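Local coordinates for CDGSH iron-sulfur domain-containing protein 3, mitochondrial (Homo sapiens, PDB 6AVJ) that carries two [2Fe-2S] clusters per monomer, can pass them to mitochondrial ferredoxins and contributes to mitochondrial iron homeostasis, at residues D75-C78 with R82-K85. The protein carries 2 engineered substitutions. Residues are numbered along the deposited sequence; the frame is centred on the assembly and turned at random.
Sequences DGTC and RVQK. Engineered in segment 75-78: Cys78 (natural residue His). With FES (Fe2/s2 (inorganic) cluster), chain E.
Val83 lays its two methyls over the backbone of Thr77 and Cys78, fitting helix 81-84 against the second CDGSH-type cluster loop of this NEET protein. Val83 CG1, anti to the backbone N (chi1 171°), meets Cys78 CA at 3.6 Å, while CG2 lies beside the carbonyl oxygen of Thr77. Next along the helix, Gln84 bends at chi2 (-54°) so that NE2 gives the one hydrogen bond between the two segments, 2.7 Å to Cys78 O; the bond is nearly straight (166°), and Cys78 O sits close to the plane of the Gln84 amide. Cys78, engineered in place of the natural histidine, binds FE1 of the cluster through SG at 2.4 Å, beside Cys74. Asp75 to Thr77 form an Asx turn just before it: Asp75 OD1 accepts from Thr77 N, above the carboxylate plane, and also from Thr77 OG1, on its syn side, and Gln69 N holds OD2. Putting an alanine at Asp75 would probably leave Thr77 N and Gln69 N without their acceptor and the Thr77 hydroxyl freer to turn. On the cluster side of the turn, OD1 of Asp75 lies 3.6 Å from the bridging sulfide S2.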
ATOM      1  N   ASP A  75      -5.755  -8.090  -2.561  1.00 10.85           N
ATOM      2  CA  ASP A  75      -6.794  -8.909  -3.167  1.00  9.87           C
ATOM      3  C   ASP A  75      -6.193  -9.944  -4.099  1.00  9.89           C
ATOM      4  O   ASP A  75      -6.906 -10.494  -4.937  1.00 10.21           O
ATOM      5  CB  ASP A  75      -7.828  -8.049  -3.898  1.00 10.57           C
ATOM      6  CG  ASP A  75      -7.304  -7.440  -5.185  1.00 16.39           C
ATOM      7  OD1 ASP A  75      -6.091  -7.573  -5.512  1.00  8.80           O
ATOM      8  OD2 ASP A  75      -8.116  -6.784  -5.888  1.00 14.44           O
ATOM      9  N   GLY A  76      -4.884 -10.177  -4.025  1.00  8.33           N
ATOM     10  CA  GLY A  76      -4.274 -11.212  -4.831  1.00  9.65           C
ATOM     11  C   GLY A  76      -3.900 -10.793  -6.241  1.00 11.95           C
ATOM     12  O   GLY A  76      -3.374 -11.623  -6.997  1.00 11.04           O
ATOM     13  N   THR A  77      -4.136  -9.531  -6.601  1.00 10.97           N
ATOM     14  CA  THR A  77      -3.614  -8.986  -7.859  1.00 12.05           C
ATOM     15  C   THR A  77      -2.102  -9.170  -7.945  1.00 13.67           C
ATOM     16  O   THR A  77      -1.568  -9.420  -9.027  1.00 13.76           O
ATOM     17  CB  THR A  77      -3.986  -7.497  -7.997  1.00 11.18           C
ATOM     18  OG1 THR A  77      -5.394  -7.362  -7.972  1.00 10.95           O
ATOM     19  CG2 THR A  77      -3.508  -6.900  -9.325  1.00 15.01           C
ATOM     20  N   CYS A  78      -1.399  -9.060  -6.809  1.00 11.10           N
ATOM     21  CA  CYS A  78       0.034  -9.378  -6.745  1.00 12.27           C
ATOM     22  C   CYS A  78       0.364 -10.765  -7.248  1.00 15.05           C
ATOM     23  O   CYS A  78       1.522 -11.021  -7.586  1.00 13.69           O
ATOM     24  CB  CYS A  78       0.576  -9.287  -5.300  1.00 13.15           C
ATOM     25  SG  CYS A  78      -0.497 -10.157  -4.070  1.00 11.24           S
ATOM     26  N   ARG A  82       1.613 -10.206 -14.302  1.00 24.51           N
ATOM     27  CA  ARG A  82       1.928  -8.801 -14.516  1.00 22.74           C
ATOM     28  C   ARG A  82       2.675  -8.205 -13.309  1.00 24.11           C
ATOM     29  O   ARG A  82       3.662  -7.487 -13.471  1.00 21.86           O
ATOM     30  CB  ARG A  82       0.622  -8.069 -14.809  1.00 29.33           C
ATOM     31  CG  ARG A  82       0.766  -6.640 -15.059  1.00 35.07           C
ATOM     32  CD  ARG A  82      -0.482  -6.080 -15.753  1.00 43.99           C
ATOM     33  NE  ARG A  82      -0.247  -4.723 -16.274  1.00 58.55           N
ATOM     34  CZ  ARG A  82      -0.796  -3.601 -15.801  1.00 55.51           C
ATOM     35  NH1 ARG A  82      -1.653  -3.632 -14.783  1.00 50.38           N
ATOM     36  NH2 ARG A  82      -0.485  -2.436 -16.365  1.00 46.93           N
ATOM     37  N   VAL A  83       2.197  -8.458 -12.088  1.00 18.46           N
ATOM     38  CA  VAL A  83       2.861  -7.883 -10.917  1.00 15.74           C
ATOM     39  C   VAL A  83       4.140  -8.647 -10.590  1.00 20.19           C
ATOM     40  O   VAL A  83       5.141  -8.051 -10.194  1.00 17.97           O
ATOM     41  CB  VAL A  83       1.896  -7.844  -9.706  1.00 14.21           C
ATOM     42  CG1 VAL A  83       2.645  -7.458  -8.398  1.00 14.60           C
ATOM     43  CG2 VAL A  83       0.791  -6.814  -9.960  1.00 17.30           C
ATOM     44  N   GLN A  84       4.129  -9.976 -10.691  1.00 15.81           N
ATOM     45  CA  GLN A  84       5.322 -10.700 -10.280  1.00 21.47           C
ATOM     46  C   GLN A  84       6.517 -10.382 -11.183  1.00 22.09           C
ATOM     47  O   GLN A  84       7.662 -10.443 -10.731  1.00 22.50           O
ATOM     48  CB  GLN A  84       5.048 -12.194 -10.264  1.00 21.69           C
ATOM     49  CG  GLN A  84       4.224 -12.659  -9.043  1.00 22.81           C
ATOM     50  CD  GLN A  84       4.865 -12.214  -7.730  1.00 25.44           C
ATOM     51  OE1 GLN A  84       6.012 -12.583  -7.440  1.00 26.00           O
ATOM     52  NE2 GLN A  84       4.164 -11.381  -6.963  1.00 24.23           N
ATOM     53  N   LYS A  85       6.269 -10.011 -12.438  1.00 17.00           N
ATOM     54  CA  LYS A  85       7.334  -9.625 -13.369  1.00 20.86           C
ATOM     55  C   LYS A  85       7.684  -8.161 -13.287  1.00 26.67           C
ATOM     56  O   LYS A  85       8.573  -7.720 -14.017  1.00 28.70           O
ATOM     57  CB  LYS A  85       6.941  -9.928 -14.815  1.00 20.64           C
ATOM     58  CG  LYS A  85       6.835 -11.395 -15.138  1.00 18.44           C
ATOM     59  CD  LYS A  85       6.191 -11.541 -16.490  1.00 17.60           C
ATOM     60  CE  LYS A  85       6.052 -12.956 -16.900  1.00 24.86           C
ATOM     61  NZ  LYS A  85       5.554 -12.906 -18.264  1.00 26.18           N
TER
HETATM   62 FE1  FES E 202      -1.528  -8.320  -2.954  1.00 10.84          FE
HETATM   63 FE2  FES E 202      -1.083  -5.733  -3.848  1.00 10.85          FE
HETATM   64  S1  FES E 202       0.151  -6.945  -2.450  1.00 10.82           S
HETATM   65  S2  FES E 202      -2.784  -7.077  -4.276  1.00 10.04           S